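Local structure of nicotinate phosphoribosyltransferase (Porphyromonas gingivalis, 2IM5) at residues 45-50 against 97-102; 162-167 against 181-186; 226-231 against 250-255. The protein probably catalyses the ATP-dependent synthesis of nicotinate ribonucleotide from nicotinate and phosphoribosyl diphosphate, a step on the route to NAD. All blocks are in the same frame, centred on the assembly; numbering follows the deposited sequence.

Contact 1 (45-50 against 97-102); sequences EFAELV and VSIDAQ
The one flat group that touches across the contact is the peptide carbonyl of Ala-47, whose O lies 3.9 Å from CG1 of Val-97. The same CG1 is 4.1 Å from CB of Ala-47. The ring of Phe-46 takes no part in this pair of segments. It packs on Phe-42, edge-to-face on Phe-134, and, with Val-50, on Leu-130 of helix 120-134.

Val-97 divides its two methyls between two helix residues. With CG1 anti to the backbone N (chi1 -179°), CG1 goes to Ala-47. The other methyl, CG2 of Val-97, lies 4.1 Å from CG1 of Val-50. These two valines meet at a slant. Ala-47 has a second partner in Ile-99. The CA-CB bond of Ile-99 does not aim at the helix, but the bend at chi2 (-61°) turns the chain back toward it. CD1 of Ile-99 ends 3.9 Å from CB of Ala-47.

This is helix-on-sheet packing in the N-terminal region of the enzyme. Strand 95-99 is the outermost strand of an antiparallel sheet and pairs with strand 105-110. The axes of 45-50 and 97-99 run almost antiparallel, at 171°, and come within 8.1 Å. Ala-47 and Val-50, about one turn apart, both point toward the strand. Ala-47 meets Val-97 and Ile-99; Val-50 meets only Val-97 of the segment. The side chain of Ser-98 points away. CA of Ala-47 is 6.2 Å from CA of Ser-98, a close approach consistent with the small side chain of Ala-47. No hydrogen bond joins the two segments, and the contact is apolar and largely buried. Arg-51 forms a salt bridge with Glu-48, which points away from the strand, and a weak hydrogen bond to the O of Val-97.

Contact 2 (162-167 against 181-186); sequences FSIFGM and DILKQY
Leu-183 reaches from its helix toward the strand and sets one methyl, CD1, against both Ile-164 and Phe-162. Its CG is anti to the carbonyl carbon (chi1 -74°) and CD1 extends the chain toward the strand. The closer partner is Ile-164. CD1 of Leu-183 is 3.8 Å from CD1 of Ile-164, and 4.1 Å from CG1 of the same residue. The extended isoleucine chain (chi2 172°) presents CD1, with CG1 behind it, to the leucine methyl. The two side chains cross at a slant.

Phe-162 also crosses Leu-183 at a slant, but it offers a ring edge. CD1 of Leu-183 lies near the plane of the ring, 4.2 Å from CE1 of Phe-162. The methyl therefore does not sit over the ring face. Phe-162 and Ile-164 are two apart along the strand and both point toward the helix. Ser-163, between them, faces the other way and hydrogen-bonds through OG to Ser-208.

No hydrogen bond crosses between the segments. The backbones stay well apart, with CA of Ile-164 and CA of Leu-183 9.3 Å from each other, and side chains fill the distance. All three touching residues are buried.

The contact lies inside a beta-alpha-beta crossover, in which strand 162-164 leads through helix 173-186 to the neighbouring parallel strand 191-194. Leu-191 on that strand touches both Phe-162 and Ile-164, and it also meets Lys-184. Helix 141-157 also packs here: Met-155 touches Phe-162 and Thr-148 touches Leu-183. The parallel sheet is consistent with the barrel-like domain of this family, where such helices cover the outside of the strands.

Contact 3 (226-231 against 250-255); sequences KMANYV and DTYTTD
The loop after strand 246-248, a type I beta turn from Asp-250 to Thr-253, packs here against the first turn of helix 228-240. The N of Thr-253 closes the turn by bonding to the O of Asp-250. Direct contact falls to Tyr-252. CB of Ala-228 lies 3.5 Å from its CE2 and approaches the ring obliquely. OD1 of Asn-229 sits at the ring edge, near the plane, 4.4 Å from CD2 of Tyr-252. CG2 of Thr-251 lies over the centre of one face, 3.8 Å above the plane. Tyr-225 adds an edge-to-face contact with the same ring.

Polar links run through two waters, one for each end of the Asn-229 amide. Water 1 donates to OD1 of Asn-229 at 2.9 Å and accepts from the N of Tyr-252 at 3.0 Å. Water 2 accepts from ND2 of Asn-229 at 2.8 Å and also bonds to OG1 of Thr-251 at 2.8 Å. With both ends bonded, the amide should be held in its rotation.

Thr-251 OG1 also makes a weak hydrogen bond to ND1 of His-213, the predicted autophosphorylation site, unmodified in this structure. Asp-250 touches that histidine. Loops at the C-terminal ends of the strands commonly carry the active site in alpha/beta barrels, and the place of this turn is consistent with that.

How the contacts relate
The three contacts follow one another along the chain and do not touch. Contact 1 belongs to the N-terminal domain, and contacts 2 and 3 to the later, barrel-related part. The centre of contact 1 is 33 Å from that of contact 2 and 35 Å from that of contact 3. Contacts 2 and 3 lie on opposite sides of the chain's centre, with centres 31 Å apart and nearest atoms about 12 Å apart. Both adjoin one parallel sheet: strand 162-164 lies inside it, and strand 246-248, which leads into 250-255, is at one edge. Contact 3 touches His-213, the predicted phosphohistidine. Contacts 1 and 2 are apolar packing of a helix on a strand.

Contact 1 (45-50 against 97-102)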
loop_
_atom_site.group_PDB
_atom_site.type_symbol
_atom_site.label_atom_id
_atom_site.label_comp_id
_atom_site.label_asym_id
_atom_site.label_seq_id
_atom_site.Cartn_x
_atom_site.Cartn_y
_atom_site.Cartn_z
ATOM N N GLU A 45 -5.162 17.194 22.621
ATOM C CA GLU A 45 -6.437 16.513 22.785
ATOM C C GLU A 45 -6.701 15.604 21.592
ATOM O O GLU A 45 -7.318 14.553 21.744
ATOM C CB GLU A 45 -7.589 17.501 22.979
ATOM C CG GLU A 45 -8.147 18.122 21.724
ATOM C CD GLU A 45 -9.445 18.877 21.992
ATOM O OE1 GLU A 45 -10.425 18.245 22.454
ATOM O OE2 GLU A 45 -9.482 20.101 21.738
ATOM N N PHE A 46 -6.237 16.003 20.410
ATOM C CA PHE A 46 -6.406 15.161 19.229
ATOM C C PHE A 46 -5.504 13.940 19.424
ATOM O O PHE A 46 -5.911 12.800 19.183
ATOM C CB PHE A 46 -5.989 15.894 17.955
ATOM C CG PHE A 46 -6.241 15.107 16.703
ATOM C CD1 PHE A 46 -7.527 15.005 16.176
ATOM C CD2 PHE A 46 -5.201 14.431 16.064
ATOM C CE1 PHE A 46 -7.779 14.241 15.030
ATOM C CE2 PHE A 46 -5.440 13.664 14.919
ATOM C CZ PHE A 46 -6.737 13.571 14.403
ATOM N N ALA A 47 -4.278 14.187 19.881
ATOM C CA ALA A 47 -3.325 13.109 20.117
ATOM C C ALA A 47 -3.946 12.102 21.073
ATOM O O ALA A 47 -3.778 10.893 20.923
ATOM C CB ALA A 47 -2.039 13.665 20.708
ATOM N N GLU A 48 -4.673 12.609 22.061
ATOM C CA GLU A 48 -5.318 11.743 23.034
ATOM C C GLU A 48 -6.437 10.931 22.376
ATOM O O GLU A 48 -6.685 9.782 22.738
ATOM C CB GLU A 48 -5.871 12.576 24.191
ATOM C CG GLU A 48 -6.350 11.744 25.355
ATOM C CD GLU A 48 -5.333 10.691 25.777
ATOM O OE1 GLU A 48 -4.143 11.040 25.958
ATOM O OE2 GLU A 48 -5.727 9.512 25.932
ATOM N N LEU A 49 -7.116 11.533 21.407
ATOM C CA LEU A 49 -8.174 10.821 20.701
ATOM C C LEU A 49 -7.543 9.663 19.927
ATOM O O LEU A 49 -8.104 8.574 19.850
ATOM C CB LEU A 49 -8.891 11.755 19.722
ATOM C CG LEU A 49 -9.739 12.873 20.325
ATOM C CD1 LEU A 49 -10.318 13.725 19.215
ATOM C CD2 LEU A 49 -10.850 12.265 21.169
ATOM N N VAL A 50 -6.368 9.910 19.358
ATOM C CA VAL A 50 -5.665 8.889 18.599
ATOM C C VAL A 50 -5.251 7.752 19.519
ATOM O O VAL A 50 -5.454 6.580 19.196
ATOM C CB VAL A 50 -4.419 9.469 17.911
ATOM C CG1 VAL A 50 -3.622 8.355 17.242
ATOM C CG2 VAL A 50 -4.841 10.508 16.883
ATOM N N VAL A 97 2.386 7.896 20.697
ATOM C CA VAL A 97 1.810 9.074 20.062
ATOM C C VAL A 97 2.180 10.324 20.848
ATOM O O VAL A 97 2.170 10.323 22.078
ATOM C CB VAL A 97 0.274 8.985 20.012
ATOM C CG1 VAL A 97 -0.299 10.219 19.320
ATOM C CG2 VAL A 97 -0.147 7.714 19.296
ATOM N N SER A 98 2.516 11.390 20.135
ATOM C CA SER A 98 2.862 12.640 20.788
ATOM C C SER A 98 2.883 13.802 19.809
ATOM O O SER A 98 2.834 13.615 18.591
ATOM C CB SER A 98 4.231 12.529 21.450
ATOM O OG SER A 98 5.236 12.332 20.474
ATOM N N ILE A 99 2.939 15.007 20.361
ATOM C CA ILE A 99 3.011 16.219 19.559
ATOM C C ILE A 99 4.471 16.615 19.701
ATOM O O ILE A 99 4.940 16.806 20.812
ATOM C CB ILE A 99 2.122 17.340 20.142
ATOM C CG1 ILE A 99 0.678 16.846 20.287
ATOM C CG2 ILE A 99 2.183 18.571 19.244
ATOM C CD1 ILE A 99 0.028 16.439 18.975
ATOM N N ASP A 100 5.197 16.717 18.590
ATOM C CA ASP A 100 6.614 17.061 18.668
ATOM C C ASP A 100 6.866 18.513 19.037
ATOM O O ASP A 100 5.930 19.285 19.264
ATOM C CB ASP A 100 7.343 16.731 17.355
ATOM C CG ASP A 100 6.814 17.517 16.168
ATOM O OD1 ASP A 100 6.372 18.666 16.362
ATOM O OD2 ASP A 100 6.861 16.990 15.034
ATOM N N ALA A 101 8.146 18.873 19.094
ATOM C CA ALA A 101 8.567 20.224 19.445
ATOM C C ALA A 101 7.969 21.278 18.523
ATOM O O ALA A 101 7.711 22.404 18.947
ATOM C CB ALA A 101 10.086 20.315 19.420
ATOM N N GLN A 102 7.742 20.916 17.265
ATOM C CA GLN A 102 7.175 21.856 16.299
ATOM C C GLN A 102 5.650 21.879 16.315
ATOM O O GLN A 102 5.033 22.547 15.488
ATOM C CB GLN A 102 7.651 21.523 14.879
ATOM C CG GLN A 102 9.121 21.795 14.607
ATOM C CD GLN A 102 10.049 21.020 15.528
ATOM O OE1 GLN A 102 10.323 21.439 16.657
ATOM N NE2 GLN A 102 10.533 19.877 15.051
#

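Contact 2 (162-167 against 181-186)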
loop_
_atom_site.group_PDB
_atom_site.type_symbol
_atom_site.label_atom_id
_atom_site.label_comp_id
_atom_site.label_asym_id
_atom_site.label_seq_id
_atom_site.Cartn_x
_atom_site.Cartn_y
_atom_site.Cartn_z
ATOM N N PHE A 162 -9.834 -1.883 -12.874
ATOM C CA PHE A 162 -9.307 -1.133 -11.743
ATOM C C PHE A 162 -9.636 -1.765 -10.400
ATOM O O PHE A 162 -10.549 -2.585 -10.290
ATOM C CB PHE A 162 -9.839 0.305 -11.777
ATOM C CG PHE A 162 -11.268 0.443 -11.316
ATOM C CD1 PHE A 162 -11.556 0.835 -10.009
ATOM C CD2 PHE A 162 -12.321 0.160 -12.178
ATOM C CE1 PHE A 162 -12.873 0.943 -9.568
ATOM C CE2 PHE A 162 -13.641 0.263 -11.748
ATOM C CZ PHE A 162 -13.917 0.655 -10.442
ATOM N N SER A 163 -8.875 -1.371 -9.385
ATOM C CA SER A 163 -9.057 -1.859 -8.024
ATOM C C SER A 163 -9.125 -0.652 -7.100
ATOM O O SER A 163 -8.564 0.403 -7.408
ATOM C CB SER A 163 -7.878 -2.756 -7.604
ATOM O OG SER A 163 -7.817 -3.953 -8.361
ATOM N N ILE A 164 -9.810 -0.815 -5.972
ATOM C CA ILE A 164 -9.953 0.253 -4.986
ATOM C C ILE A 164 -8.799 0.174 -3.976
ATOM O O ILE A 164 -8.714 -0.780 -3.202
ATOM C CB ILE A 164 -11.300 0.122 -4.233
ATOM C CG1 ILE A 164 -12.449 0.072 -5.244
ATOM C CG2 ILE A 164 -11.472 1.284 -3.256
ATOM C CD1 ILE A 164 -13.802 -0.257 -4.636
ATOM N N PHE A 165 -7.920 1.176 -4.003
ATOM C CA PHE A 165 -6.754 1.262 -3.115
ATOM C C PHE A 165 -6.797 2.533 -2.255
ATOM O O PHE A 165 -5.752 3.142 -2.038
ATOM C CB PHE A 165 -5.444 1.364 -3.923
ATOM C CG PHE A 165 -5.054 0.126 -4.677
ATOM C CD1 PHE A 165 -5.751 -1.066 -4.534
ATOM C CD2 PHE A 165 -3.942 0.158 -5.519
ATOM C CE1 PHE A 165 -5.346 -2.218 -5.219
ATOM C CE2 PHE A 165 -3.528 -0.980 -6.209
ATOM C CZ PHE A 165 -4.232 -2.173 -6.059
ATOM N N GLY A 166 -7.955 2.952 -1.761
ATOM C CA GLY A 166 -7.962 4.195 -0.998
ATOM C C GLY A 166 -8.227 4.165 0.499
ATOM O O GLY A 166 -8.637 5.178 1.075
ATOM N N MET A 167 -7.982 3.031 1.141
ATOM C CA MET A 167 -8.232 2.909 2.569
ATOM C C MET A 167 -7.493 3.894 3.483
ATOM O O MET A 167 -8.112 4.594 4.280
ATOM C CB MET A 167 -7.945 1.475 3.022
ATOM C CG MET A 167 -7.713 1.331 4.516
ATOM S SD MET A 167 -8.109 -0.313 5.134
ATOM C CE MET A 167 -8.631 0.112 6.782
ATOM N N ASP A 181 -19.716 -0.258 -2.448
ATOM C CA ASP A 181 -21.019 -0.826 -2.780
ATOM C C ASP A 181 -21.529 -0.276 -4.111
ATOM O O ASP A 181 -22.017 -1.025 -4.959
ATOM C CB ASP A 181 -22.030 -0.498 -1.685
ATOM C CG ASP A 181 -23.248 -1.393 -1.737
ATOM O OD1 ASP A 181 -23.649 -1.789 -2.854
ATOM O OD2 ASP A 181 -23.809 -1.693 -0.662
ATOM N N ILE A 182 -21.407 1.032 -4.290
ATOM C CA ILE A 182 -21.856 1.678 -5.515
ATOM C C ILE A 182 -21.040 1.235 -6.725
ATOM O O ILE A 182 -21.592 0.930 -7.786
ATOM C CB ILE A 182 -21.767 3.212 -5.388
ATOM C CG1 ILE A 182 -22.695 3.689 -4.268
ATOM C CG2 ILE A 182 -22.132 3.869 -6.710
ATOM C CD1 ILE A 182 -22.539 5.155 -3.918
ATOM N N LEU A 183 -19.721 1.205 -6.573
ATOM C CA LEU A 183 -18.860 0.799 -7.681
ATOM C C LEU A 183 -19.167 -0.632 -8.109
ATOM O O LEU A 183 -19.218 -0.933 -9.297
ATOM C CB LEU A 183 -17.386 0.941 -7.290
ATOM C CG LEU A 183 -16.900 2.390 -7.245
ATOM C CD1 LEU A 183 -15.479 2.474 -6.695
ATOM C CD2 LEU A 183 -16.954 2.966 -8.656
ATOM N N LYS A 184 -19.381 -1.504 -7.134
ATOM C CA LYS A 184 -19.692 -2.895 -7.429
ATOM C C LYS A 184 -20.961 -2.958 -8.270
ATOM O O LYS A 184 -21.087 -3.782 -9.170
ATOM C CB LYS A 184 -19.911 -3.678 -6.134
ATOM C CG LYS A 184 -20.235 -5.140 -6.371
ATOM C CD LYS A 184 -20.757 -5.826 -5.127
ATOM C CE LYS A 184 -21.118 -7.279 -5.427
ATOM N NZ LYS A 184 -21.625 -7.993 -4.231
ATOM N N GLN A 185 -21.890 -2.066 -7.962
ATOM C CA GLN A 185 -23.178 -1.999 -8.641
ATOM C C GLN A 185 -23.125 -1.402 -10.054
ATOM O O GLN A 185 -23.868 -1.824 -10.939
ATOM C CB GLN A 185 -24.148 -1.189 -7.774
ATOM C CG GLN A 185 -25.605 -1.292 -8.170
ATOM C CD GLN A 185 -26.498 -0.363 -7.353
ATOM O OE1 GLN A 185 -26.315 -0.215 -6.138
ATOM N NE2 GLN A 185 -27.479 0.255 -8.016
ATOM N N TYR A 186 -22.231 -0.446 -10.280
ATOM C CA TYR A 186 -22.157 0.207 -11.583
ATOM C C TYR A 186 -20.930 -0.014 -12.454
ATOM O O TYR A 186 -20.979 0.264 -13.653
ATOM C CB TYR A 186 -22.352 1.715 -11.401
ATOM C CG TYR A 186 -23.730 2.093 -10.910
ATOM C CD1 TYR A 186 -24.814 2.161 -11.790
ATOM C CD2 TYR A 186 -23.956 2.375 -9.566
ATOM C CE1 TYR A 186 -26.089 2.506 -11.338
ATOM C CE2 TYR A 186 -25.225 2.717 -9.108
ATOM C CZ TYR A 186 -26.285 2.783 -9.998
ATOM O OH TYR A 186 -27.538 3.124 -9.548
#

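Contact 3 (226-231 against 250-255)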
loop_
_atom_site.group_PDB
_atom_site.type_symbol
_atom_site.label_atom_id
_atom_site.label_comp_id
_atom_site.label_asym_id
_atom_site.label_seq_id
_atom_site.Cartn_x
_atom_site.Cartn_y
_atom_site.Cartn_z
ATOM N N LYS A 226 22.724 -2.711 -3.847
ATOM C CA LYS A 226 22.973 -3.431 -5.088
ATOM C C LYS A 226 22.080 -4.656 -5.279
ATOM O O LYS A 226 21.539 -4.863 -6.359
ATOM C CB LYS A 226 24.450 -3.823 -5.190
ATOM C CG LYS A 226 25.364 -2.635 -5.488
ATOM C CD LYS A 226 26.830 -3.045 -5.582
ATOM C CE LYS A 226 27.687 -1.864 -6.023
ATOM N NZ LYS A 226 29.123 -2.203 -6.112
ATOM N N MET A 227 21.903 -5.455 -4.234
ATOM C CA MET A 227 21.076 -6.653 -4.337
ATOM C C MET A 227 19.646 -6.550 -3.802
ATOM O O MET A 227 18.897 -7.526 -3.865
ATOM C CB MET A 227 21.781 -7.822 -3.650
ATOM C CG MET A 227 22.957 -8.396 -4.444
ATOM S SD MET A 227 22.498 -9.037 -6.105
ATOM C CE MET A 227 23.564 -8.005 -7.155
ATOM N N ALA A 228 19.263 -5.381 -3.299
ATOM C CA ALA A 228 17.920 -5.194 -2.728
ATOM C C ALA A 228 16.777 -5.744 -3.578
ATOM O O ALA A 228 16.054 -6.651 -3.137
ATOM C CB ALA A 228 17.676 -3.720 -2.431
ATOM N N ASN A 229 16.612 -5.202 -4.786
ATOM C CA ASN A 229 15.537 -5.634 -5.674
ATOM C C ASN A 229 15.589 -7.130 -5.954
ATOM O O ASN A 229 14.576 -7.822 -5.859
ATOM C CB ASN A 229 15.590 -4.862 -7.007
ATOM C CG ASN A 229 14.995 -3.461 -6.908
ATOM O OD1 ASN A 229 15.608 -2.478 -7.356
ATOM N ND2 ASN A 229 13.805 -3.359 -6.335
ATOM N N TYR A 230 16.774 -7.632 -6.289
ATOM C CA TYR A 230 16.929 -9.052 -6.609
ATOM C C TYR A 230 16.550 -9.994 -5.461
ATOM O O TYR A 230 15.744 -10.907 -5.639
ATOM C CB TYR A 230 18.366 -9.351 -7.044
ATOM C CG TYR A 230 18.552 -10.780 -7.492
ATOM C CD1 TYR A 230 18.238 -11.175 -8.796
ATOM C CD2 TYR A 230 18.992 -11.754 -6.595
ATOM C CE1 TYR A 230 18.362 -12.507 -9.193
ATOM C CE2 TYR A 230 19.115 -13.083 -6.975
ATOM C CZ TYR A 230 18.801 -13.455 -8.273
ATOM O OH TYR A 230 18.935 -14.773 -8.639
ATOM N N VAL A 231 17.138 -9.780 -4.286
ATOM C CA VAL A 231 16.838 -10.637 -3.139
ATOM C C VAL A 231 15.385 -10.486 -2.671
ATOM O O VAL A 231 14.773 -11.451 -2.200
ATOM C CB VAL A 231 17.783 -10.341 -1.969
ATOM C CG1 VAL A 231 17.539 -11.335 -0.837
ATOM C CG2 VAL A 231 19.224 -10.443 -2.439
ATOM N N ASP A 250 10.179 1.317 -8.578
ATOM C CA ASP A 250 10.768 2.617 -8.239
ATOM C C ASP A 250 11.422 2.819 -6.870
ATOM O O ASP A 250 11.909 3.920 -6.593
ATOM C CB ASP A 250 9.711 3.709 -8.446
ATOM C CG ASP A 250 8.600 3.653 -7.405
ATOM O OD1 ASP A 250 8.328 2.554 -6.882
ATOM O OD2 ASP A 250 7.988 4.703 -7.110
ATOM N N THR A 251 11.447 1.786 -6.029
ATOM C CA THR A 251 12.034 1.916 -4.698
ATOM C C THR A 251 13.378 2.628 -4.740
ATOM O O THR A 251 13.603 3.579 -4.003
ATOM C CB THR A 251 12.227 0.552 -4.026
ATOM O OG1 THR A 251 11.022 -0.209 -4.153
ATOM C CG2 THR A 251 12.556 0.736 -2.536
ATOM N N TYR A 252 14.272 2.166 -5.602
ATOM C CA TYR A 252 15.576 2.805 -5.717
ATOM C C TYR A 252 15.735 3.313 -7.132
ATOM O O TYR A 252 16.825 3.253 -7.693
ATOM C CB TYR A 252 16.699 1.815 -5.378
ATOM C CG TYR A 252 16.591 1.279 -3.973
ATOM C CD1 TYR A 252 16.665 2.135 -2.875
ATOM C CD2 TYR A 252 16.349 -0.070 -3.744
ATOM C CE1 TYR A 252 16.493 1.662 -1.584
ATOM C CE2 TYR A 252 16.177 -0.559 -2.456
ATOM C CZ TYR A 252 16.247 0.314 -1.380
ATOM O OH TYR A 252 16.058 -0.153 -0.102
ATOM N N THR A 253 14.633 3.806 -7.697
ATOM C CA THR A 253 14.631 4.320 -9.058
ATOM C C THR A 253 14.383 3.185 -10.043
ATOM O O THR A 253 14.987 2.115 -9.940
ATOM C CB THR A 253 15.979 5.011 -9.372
ATOM O OG1 THR A 253 15.868 6.420 -9.112
ATOM C CG2 THR A 253 16.411 4.741 -10.768
ATOM N N THR A 254 13.484 3.419 -10.992
ATOM C CA THR A 254 13.158 2.420 -11.996
ATOM C C THR A 254 14.326 2.117 -12.938
ATOM O O THR A 254 14.443 0.994 -13.432
ATOM C CB THR A 254 11.913 2.843 -12.817
ATOM O OG1 THR A 254 10.753 2.770 -11.979
ATOM C CG2 THR A 254 11.704 1.913 -14.007
ATOM N N ASP A 255 15.195 3.095 -13.183
ATOM C CA ASP A 255 16.346 2.850 -14.053
ATOM C C ASP A 255 17.262 1.798 -13.428
ATOM O O ASP A 255 17.801 0.940 -14.131
ATOM C CB ASP A 255 17.142 4.139 -14.312
ATOM C CG ASP A 255 16.404 5.109 -15.238
ATOM O OD1 ASP A 255 15.467 4.671 -15.943
ATOM O OD2 ASP A 255 16.772 6.303 -15.273
HETATM O O HOH W 1 14.318 0.120 -7.817
HETATM O O HOH W 2 11.767 -1.433 -6.598
#